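Local coordinates for protein probable translation initiation factor eIF-2B subunit epsilon (Schizosaccharomyces pombe, PDB 5B04) that acts as a component of the eIF2B complex, which catalyses the exchange of GDP for GTP on the gamma subunit of translation initiation factor eIF2, at residues S358-V372 with D375-K389. Numbering follows the deposited sequence.
Sequences SNCSIDSAFLWEDVV and DNCRIGKAILANSVK
Backbone pairing joins Ser361-Asp363 to Arg378-Gly380 as parallel strands: their axes approach to 4.7 Å at 5°, and Ser361 N donates to Cys377 O while Ile379 N answers to Ser361 O. After the corner the pairing resumes, Phe366 N reaching Ala382 O and Trp368 N reaching Leu384 O. Side chains add three further hydrogen bonds across the coils. The chain of Arg378, bent at chi2 (-71°), carries NH1 to Asn359 O at 3.0 Å, tilted 22° from the carbonyl plane. Lys389 NZ meets Asp370 O at 3.2 Å, and Asp375 OD1 takes the N-H of Ser358 from above its carboxylate plane. Equivalent residues stack seventeen positions apart on three sheets, paired parallel here, in successive coils of the left-handed beta-helix expected of this hexapeptide-repeat domain. Within the coils, Ile362 lies beside Ile379 and Leu367 beside Leu384, pointing the same way; Ile373 touches all four. Val371 CG1, anti to its own N, comes across Leu384 CD2 at 3.7 Å. Outside, Ile383 CG2 sits 3.6 Å above one indole face of Trp368, offset toward the rim, and Ala385 CB approaches CE3 of that ring at 3.6 Å. The indole NE1 bonds to Tyr280 OH of helix 277-288, so replacing Trp368 by an alanine would probably leave a gap beside Ile383 and Ala385 and Tyr280 OH without this partner, weakening the coil's tie to that helix.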
ATOM      1  N   SER I 358       7.524 -52.035 -25.101  1.00 72.64           N
ATOM      2  CA  SER I 358       6.344 -51.814 -24.273  1.00 63.39           C
ATOM      3  C   SER I 358       6.401 -52.599 -22.965  1.00 62.93           C
ATOM      4  O   SER I 358       7.053 -53.639 -22.883  1.00 70.01           O
ATOM      5  CB  SER I 358       5.078 -52.189 -25.048  1.00 77.71           C
ATOM      6  OG  SER I 358       5.123 -53.539 -25.479  1.00 68.19           O
ATOM      7  N   ASN I 359       5.709 -52.082 -21.952  1.00 66.58           N
ATOM      8  CA  ASN I 359       5.604 -52.725 -20.641  1.00 78.75           C
ATOM      9  C   ASN I 359       6.948 -53.092 -20.022  1.00 76.67           C
ATOM     10  O   ASN I 359       7.112 -54.183 -19.476  1.00 75.91           O
ATOM     11  CB  ASN I 359       4.727 -53.976 -20.735  1.00 78.93           C
ATOM     12  CG  ASN I 359       3.253 -53.646 -20.855  1.00 90.30           C
ATOM     13  OD1 ASN I 359       2.600 -53.305 -19.869  1.00 87.48           O
ATOM     14  ND2 ASN I 359       2.721 -53.744 -22.068  1.00 90.94           N
ATOM     15  N   CYS I 360       7.906 -52.174 -20.103  1.00 70.63           N
ATOM     16  CA  CYS I 360       9.220 -52.396 -19.512  1.00 72.27           C
ATOM     17  C   CYS I 360       9.359 -51.661 -18.186  1.00 67.69           C
ATOM     18  O   CYS I 360       8.791 -50.586 -17.998  1.00 68.51           O
ATOM     19  CB  CYS I 360      10.325 -51.952 -20.471  1.00 73.61           C
ATOM     20  SG  CYS I 360      10.515 -52.999 -21.927  1.00 78.03           S
ATOM     21  N   SER I 361      10.116 -52.253 -17.269  1.00 65.32           N
ATOM     22  CA  SER I 361      10.414 -51.616 -15.994  1.00 58.70           C
ATOM     23  C   SER I 361      11.920 -51.553 -15.779  1.00 68.20           C
ATOM     24  O   SER I 361      12.548 -52.552 -15.430  1.00 63.19           O
ATOM     25  CB  SER I 361       9.744 -52.362 -14.840  1.00 57.83           C
ATOM     26  OG  SER I 361      10.076 -51.774 -13.595  1.00 59.88           O
ATOM     27  N   ILE I 362      12.495 -50.376 -15.994  1.00 66.66           N
ATOM     28  CA  ILE I 362      13.932 -50.191 -15.840  1.00 52.51           C
ATOM     29  C   ILE I 362      14.228 -49.279 -14.655  1.00 54.98           C
ATOM     30  O   ILE I 362      13.803 -48.123 -14.629  1.00 64.09           O
ATOM     31  CB  ILE I 362      14.562 -49.611 -17.117  1.00 46.64           C
ATOM     32  CG1 ILE I 362      14.073 -50.386 -18.343  1.00 57.31           C
ATOM     33  CG2 ILE I 362      16.078 -49.654 -17.031  1.00 58.96           C
ATOM     34  CD1 ILE I 362      14.704 -49.943 -19.641  1.00 42.19           C
ATOM     35  N   ASP I 363      14.955 -49.804 -13.674  1.00 49.01           N
ATOM     36  CA  ASP I 363      15.206 -49.073 -12.436  1.00 59.91           C
ATOM     37  C   ASP I 363      16.676 -49.104 -12.018  1.00 59.77           C
ATOM     38  O   ASP I 363      17.246 -50.172 -11.814  1.00 56.00           O
ATOM     39  CB  ASP I 363      14.334 -49.637 -11.310  1.00 69.68           C
ATOM     40  CG  ASP I 363      14.585 -48.954  -9.980  1.00 71.59           C
ATOM     41  OD1 ASP I 363      14.034 -47.855  -9.761  1.00 83.62           O
ATOM     42  OD2 ASP I 363      15.331 -49.518  -9.152  1.00 85.40           O
ATOM     43  N   SER I 364      17.273 -47.921 -11.895  1.00 61.90           N
ATOM     44  CA  SER I 364      18.650 -47.759 -11.424  1.00 63.08           C
ATOM     45  C   SER I 364      19.687 -48.431 -12.324  1.00 69.16           C
ATOM     46  O   SER I 364      20.758 -48.820 -11.860  1.00 61.80           O
ATOM     47  CB  SER I 364      18.790 -48.291  -9.994  1.00 57.35           C
ATOM     48  OG  SER I 364      17.808 -47.729  -9.141  1.00 67.26           O
ATOM     49  N   ALA I 365      19.377 -48.552 -13.610  1.00 60.88           N
ATOM     50  CA  ALA I 365      20.276 -49.214 -14.551  1.00 65.62           C
ATOM     51  C   ALA I 365      21.120 -48.215 -15.339  1.00 66.66           C
ATOM     52  O   ALA I 365      20.971 -47.002 -15.186  1.00 68.28           O
ATOM     53  CB  ALA I 365      19.482 -50.096 -15.501  1.00 60.06           C
ATOM     54  N   PHE I 366      22.010 -48.735 -16.177  1.00 66.24           N
ATOM     55  CA  PHE I 366      22.836 -47.903 -17.045  1.00 59.12           C
ATOM     56  C   PHE I 366      22.779 -48.399 -18.484  1.00 58.35           C
ATOM     57  O   PHE I 366      23.140 -49.540 -18.771  1.00 64.51           O
ATOM     58  CB  PHE I 366      24.288 -47.877 -16.564  1.00 54.09           C
ATOM     59  CG  PHE I 366      24.472 -47.245 -15.215  1.00 46.01           C
ATOM     60  CD1 PHE I 366      24.366 -48.001 -14.061  1.00 48.44           C
ATOM     61  CD2 PHE I 366      24.762 -45.895 -15.101  1.00 55.53           C
ATOM     62  CE1 PHE I 366      24.540 -47.423 -12.820  1.00 47.59           C
ATOM     63  CE2 PHE I 366      24.937 -45.311 -13.862  1.00 61.32           C
ATOM     64  CZ  PHE I 366      24.827 -46.077 -12.719  1.00 52.55           C
ATOM     65  N   LEU I 367      22.325 -47.536 -19.384  1.00 58.17           N
ATOM     66  CA  LEU I 367      22.257 -47.870 -20.801  1.00 46.67           C
ATOM     67  C   LEU I 367      23.144 -46.947 -21.620  1.00 58.22           C
ATOM     68  O   LEU I 367      22.964 -45.729 -21.613  1.00 66.03           O
ATOM     69  CB  LEU I 367      20.817 -47.789 -21.311  1.00 55.76           C
ATOM     70  CG  LEU I 367      19.963 -49.056 -21.309  1.00 54.18           C
ATOM     71  CD1 LEU I 367      19.855 -49.665 -19.919  1.00 45.99           C
ATOM     72  CD2 LEU I 367      18.586 -48.731 -21.861  1.00 71.30           C
ATOM     73  N   TRP I 368      24.103 -47.528 -22.328  1.00 62.93           N
ATOM     74  CA  TRP I 368      24.966 -46.749 -23.203  1.00 56.28           C
ATOM     75  C   TRP I 368      24.326 -46.703 -24.591  1.00 56.58           C
ATOM     76  O   TRP I 368      23.143 -47.008 -24.731  1.00 70.48           O
ATOM     77  CB  TRP I 368      26.378 -47.340 -23.227  1.00 52.67           C
ATOM     78  CG  TRP I 368      27.034 -47.343 -21.862  1.00 58.76           C
ATOM     79  CD1 TRP I 368      26.529 -46.807 -20.710  1.00 60.00           C
ATOM     80  CD2 TRP I 368      28.307 -47.907 -21.513  1.00 64.09           C
ATOM     81  NE1 TRP I 368      27.404 -47.004 -19.670  1.00 52.04           N
ATOM     82  CE2 TRP I 368      28.503 -47.675 -20.136  1.00 66.86           C
ATOM     83  CE3 TRP I 368      29.298 -48.583 -22.230  1.00 59.25           C
ATOM     84  CZ2 TRP I 368      29.649 -48.097 -19.463  1.00 61.65           C
ATOM     85  CZ3 TRP I 368      30.436 -49.001 -21.559  1.00 64.68           C
ATOM     86  CH2 TRP I 368      30.600 -48.756 -20.190  1.00 51.77           C
ATOM     87  N   GLU I 369      25.083 -46.317 -25.611  1.00 47.65           N
ATOM     88  CA  GLU I 369      24.487 -46.056 -26.923  1.00 58.64           C
ATOM     89  C   GLU I 369      23.966 -47.305 -27.639  1.00 66.75           C
ATOM     90  O   GLU I 369      24.488 -48.404 -27.462  1.00 63.49           O
ATOM     91  CB  GLU I 369      25.492 -45.340 -27.829  1.00 54.95           C
ATOM     92  CG  GLU I 369      25.783 -43.908 -27.420  1.00 61.96           C
ATOM     93  CD  GLU I 369      26.133 -43.029 -28.605  1.00 79.92           C
ATOM     94  OE1 GLU I 369      25.895 -43.458 -29.754  1.00 71.73           O
ATOM     95  OE2 GLU I 369      26.643 -41.909 -28.388  1.00 86.22           O
ATOM     96  N   ASP I 370      22.918 -47.110 -28.437  1.00 62.99           N
ATOM     97  CA  ASP I 370      22.380 -48.134 -29.336  1.00 61.01           C
ATOM     98  C   ASP I 370      21.918 -49.421 -28.650  1.00 63.88           C
ATOM     99  O   ASP I 370      21.883 -50.480 -29.276  1.00 68.50           O
ATOM    100  CB  ASP I 370      23.414 -48.477 -30.411  1.00 61.74           C
ATOM    101  CG  ASP I 370      23.735 -47.294 -31.305  1.00 84.62           C
ATOM    102  OD1 ASP I 370      24.631 -46.503 -30.945  1.00 87.97           O
ATOM    103  OD2 ASP I 370      23.089 -47.156 -32.365  1.00 79.17           O
ATOM    104  N   VAL I 371      21.551 -49.331 -27.376  1.00 54.98           N
ATOM    105  CA  VAL I 371      21.002 -50.483 -26.670  1.00 48.31           C
ATOM    106  C   VAL I 371      19.530 -50.669 -27.023  1.00 63.41           C
ATOM    107  O   VAL I 371      18.733 -49.738 -26.906  1.00 71.07           O
ATOM    108  CB  VAL I 371      21.143 -50.343 -25.143  1.00 56.01           C
ATOM    109  CG1 VAL I 371      20.521 -51.539 -24.440  1.00 49.30           C
ATOM    110  CG2 VAL I 371      22.604 -50.198 -24.758  1.00 63.64           C
ATOM    111  N   VAL I 372      19.173 -51.873 -27.459  1.00 69.54           N
ATOM    112  CA  VAL I 372      17.789 -52.182 -27.801  1.00 65.15           C
ATOM    113  C   VAL I 372      17.197 -53.187 -26.820  1.00 64.63           C
ATOM    114  O   VAL I 372      17.750 -54.266 -26.609  1.00 58.98           O
ATOM    115  CB  VAL I 372      17.671 -52.737 -29.235  1.00 56.15           C
ATOM    116  CG1 VAL I 372      16.292 -53.333 -29.466  1.00 52.14           C
ATOM    117  CG2 VAL I 372      17.965 -51.642 -30.250  1.00 67.07           C
ATOM    118  N   ASP I 375      10.022 -55.883 -25.519  1.00 84.69           N
ATOM    119  CA  ASP I 375       8.858 -55.709 -24.656  1.00 63.31           C
ATOM    120  C   ASP I 375       8.911 -56.580 -23.400  1.00 75.01           C
ATOM    121  O   ASP I 375       9.567 -57.624 -23.385  1.00 84.77           O
ATOM    122  CB  ASP I 375       7.579 -56.018 -25.439  1.00 58.04           C
ATOM    123  CG  ASP I 375       7.543 -55.336 -26.795  1.00 67.13           C
ATOM    124  OD1 ASP I 375       8.047 -54.200 -26.905  1.00 66.33           O
ATOM    125  OD2 ASP I 375       7.011 -55.937 -27.752  1.00 68.45           O
ATOM    126  N   ASN I 376       8.221 -56.129 -22.355  1.00 68.87           N
ATOM    127  CA  ASN I 376       8.046 -56.888 -21.114  1.00 75.68           C
ATOM    128  C   ASN I 376       9.346 -57.272 -20.409  1.00 76.14           C
ATOM    129  O   ASN I 376       9.546 -58.436 -20.064  1.00 71.08           O
ATOM    130  CB  ASN I 376       7.232 -58.155 -21.388  1.00 75.34           C
ATOM    131  CG  ASN I 376       5.787 -57.856 -21.741  1.00 93.53           C
ATOM    132  OD1 ASN I 376       5.481 -57.452 -22.862  1.00 90.96           O
ATOM    133  ND2 ASN I 376       4.891 -58.061 -20.782  1.00107.17           N
ATOM    134  N   CYS I 377      10.217 -56.297 -20.173  1.00 70.73           N
ATOM    135  CA  CYS I 377      11.497 -56.573 -19.528  1.00 74.04           C
ATOM    136  C   CYS I 377      11.647 -55.874 -18.178  1.00 76.66           C
ATOM    137  O   CYS I 377      11.242 -54.724 -18.011  1.00 79.25           O
ATOM    138  CB  CYS I 377      12.652 -56.168 -20.446  1.00 74.40           C
ATOM    139  SG  CYS I 377      12.872 -57.239 -21.884  1.00 83.00           S
ATOM    140  N   ARG I 378      12.233 -56.587 -17.219  1.00 72.02           N
ATOM    141  CA  ARG I 378      12.560 -56.020 -15.916  1.00 71.45           C
ATOM    142  C   ARG I 378      14.073 -55.885 -15.783  1.00 76.77           C
ATOM    143  O   ARG I 378      14.786 -56.883 -15.672  1.00 70.47           O
ATOM    144  CB  ARG I 378      12.007 -56.890 -14.784  1.00 65.88           C
ATOM    145  CG  ARG I 378      10.550 -57.291 -14.944  1.00104.45           C
ATOM    146  CD  ARG I 378       9.612 -56.112 -14.749  1.00111.33           C
ATOM    147  NE  ARG I 378       8.215 -56.500 -14.917  1.00107.50           N
ATOM    148  CZ  ARG I 378       7.530 -56.358 -16.048  1.00 84.05           C
ATOM    149  NH1 ARG I 378       8.111 -55.828 -17.115  1.00 74.52           N
ATOM    150  NH2 ARG I 378       6.262 -56.742 -16.111  1.00 98.03           N
ATOM    151  N   ILE I 379      14.562 -54.650 -15.800  1.00 75.01           N
ATOM    152  CA  ILE I 379      15.998 -54.398 -15.747  1.00 58.21           C
ATOM    153  C   ILE I 379      16.346 -53.468 -14.591  1.00 62.19           C
ATOM    154  O   ILE I 379      15.719 -52.425 -14.415  1.00 80.26           O
ATOM    155  CB  ILE I 379      16.500 -53.794 -17.070  1.00 58.84           C
ATOM    156  CG1 ILE I 379      16.104 -54.698 -18.239  1.00 73.32           C
ATOM    157  CG2 ILE I 379      18.006 -53.589 -17.030  1.00 60.79           C
ATOM    158  CD1 ILE I 379      16.491 -54.163 -19.589  1.00 72.06           C
ATOM    159  N   GLY I 380      17.344 -53.849 -13.799  1.00 53.84           N
ATOM    160  CA  GLY I 380      17.704 -53.074 -12.625  1.00 53.04           C
ATOM    161  C   GLY I 380      19.147 -53.190 -12.174  1.00 58.12           C
ATOM    162  O   GLY I 380      19.679 -54.293 -12.052  1.00 91.04           O
ATOM    163  N   LYS I 381      19.768 -52.040 -11.914  1.00 49.76           N
ATOM    164  CA  LYS I 381      21.148 -51.965 -11.435  1.00 58.25           C
ATOM    165  C   LYS I 381      22.108 -52.771 -12.299  1.00 74.22           C
ATOM    166  O   LYS I 381      22.841 -53.627 -11.803  1.00 73.15           O
ATOM    167  CB  LYS I 381      21.240 -52.433  -9.980  1.00 66.07           C
ATOM    168  CG  LYS I 381      21.251 -51.298  -8.967  1.00 85.78           C
ATOM    169  CD  LYS I 381      22.372 -50.313  -9.262  1.00 79.97           C
ATOM    170  CE  LYS I 381      22.429 -49.200  -8.226  1.00 89.24           C
ATOM    171  NZ  LYS I 381      22.794 -49.713  -6.877  1.00 81.96           N
ATOM    172  N   ALA I 382      22.100 -52.488 -13.596  1.00 71.35           N
ATOM    173  CA  ALA I 382      22.956 -53.197 -14.533  1.00 57.21           C
ATOM    174  C   ALA I 382      23.511 -52.252 -15.589  1.00 61.11           C
ATOM    175  O   ALA I 382      22.882 -51.250 -15.931  1.00 62.58           O
ATOM    176  CB  ALA I 382      22.193 -54.334 -15.187  1.00 57.25           C
ATOM    177  N   ILE I 383      24.692 -52.573 -16.103  1.00 64.67           N
ATOM    178  CA  ILE I 383      25.291 -51.785 -17.169  1.00 61.17           C
ATOM    179  C   ILE I 383      25.192 -52.520 -18.499  1.00 54.72           C
ATOM    180  O   ILE I 383      25.639 -53.660 -18.629  1.00 61.66           O
ATOM    181  CB  ILE I 383      26.765 -51.456 -16.876  1.00 60.80           C
ATOM    182  CG1 ILE I 383      26.880 -50.659 -15.576  1.00 58.76           C
ATOM    183  CG2 ILE I 383      27.376 -50.680 -18.032  1.00 66.95           C
ATOM    184  CD1 ILE I 383      28.282 -50.173 -15.279  1.00 56.68           C
ATOM    185  N   LEU I 384      24.588 -51.860 -19.481  1.00 49.91           N
ATOM    186  CA  LEU I 384      24.437 -52.423 -20.816  1.00 49.21           C
ATOM    187  C   LEU I 384      25.216 -51.579 -21.817  1.00 58.59           C
ATOM    188  O   LEU I 384      24.768 -50.502 -22.209  1.00 64.64           O
ATOM    189  CB  LEU I 384      22.959 -52.497 -21.216  1.00 52.43           C
ATOM    190  CG  LEU I 384      22.061 -53.610 -20.657  1.00 57.60           C
ATOM    191  CD1 LEU I 384      21.971 -53.592 -19.135  1.00 51.69           C
ATOM    192  CD2 LEU I 384      20.671 -53.516 -21.269  1.00 44.65           C
ATOM    193  N   ALA I 385      26.382 -52.068 -22.226  1.00 64.00           N
ATOM    194  CA  ALA I 385      27.258 -51.313 -23.117  1.00 59.37           C
ATOM    195  C   ALA I 385      26.657 -51.150 -24.512  1.00 58.48           C
ATOM    196  O   ALA I 385      25.521 -51.553 -24.758  1.00 56.67           O
ATOM    197  CB  ALA I 385      28.619 -51.976 -23.202  1.00 61.33           C
ATOM    198  N   ASN I 386      27.427 -50.560 -25.420  1.00 56.02           N
ATOM    199  CA  ASN I 386      26.922 -50.199 -26.742  1.00 61.35           C
ATOM    200  C   ASN I 386      26.392 -51.376 -27.557  1.00 62.68           C
ATOM    201  O   ASN I 386      26.938 -52.478 -27.510  1.00 55.12           O
ATOM    202  CB  ASN I 386      28.010 -49.482 -27.545  1.00 54.84           C
ATOM    203  CG  ASN I 386      28.578 -48.282 -26.818  1.00 68.52           C
ATOM    204  OD1 ASN I 386      28.040 -47.846 -25.802  1.00 76.11           O
ATOM    205  ND2 ASN I 386      29.667 -47.732 -27.342  1.00 99.94           N
ATOM    206  N   SER I 387      25.315 -51.116 -28.296  1.00 67.02           N
ATOM    207  CA  SER I 387      24.720 -52.079 -29.222  1.00 62.01           C
ATOM    208  C   SER I 387      24.372 -53.417 -28.575  1.00 69.48           C
ATOM    209  O   SER I 387      24.421 -54.461 -29.225  1.00 77.87           O
ATOM    210  CB  SER I 387      25.651 -52.308 -30.414  1.00 59.92           C
ATOM    211  OG  SER I 387      25.681 -51.168 -31.256  1.00 61.45           O
ATOM    212  N   VAL I 388      24.025 -53.381 -27.294  1.00 54.22           N
ATOM    213  CA  VAL I 388      23.526 -54.566 -26.611  1.00 55.12           C
ATOM    214  C   VAL I 388      22.042 -54.737 -26.903  1.00 62.36           C
ATOM    215  O   VAL I 388      21.262 -53.798 -26.750  1.00 71.68           O
ATOM    216  CB  VAL I 388      23.749 -54.488 -25.089  1.00 49.22           C
ATOM    217  CG1 VAL I 388      22.875 -55.500 -24.366  1.00 45.80           C
ATOM    218  CG2 VAL I 388      25.210 -54.711 -24.756  1.00 59.11           C
ATOM    219  N   LYS I 389      21.657 -55.931 -27.336  1.00 60.92           N
ATOM    220  CA  LYS I 389      20.255 -56.211 -27.617  1.00 63.29           C
ATOM    221  C   LYS I 389      19.679 -57.142 -26.558  1.00 65.17           C
ATOM    222  O   LYS I 389      20.259 -58.184 -26.251  1.00 65.70           O
ATOM    223  CB  LYS I 389      20.090 -56.826 -29.007  1.00 62.96           C
ATOM    224  CG  LYS I 389      21.039 -56.270 -30.060  1.00 92.68           C
ATOM    225  CD  LYS I 389      20.843 -54.777 -30.280  1.00 89.82           C
ATOM    226  CE  LYS I 389      21.833 -54.247 -31.306  1.00 94.12           C
ATOM    227  NZ  LYS I 389      21.722 -52.774 -31.492  1.00 82.28           N
TER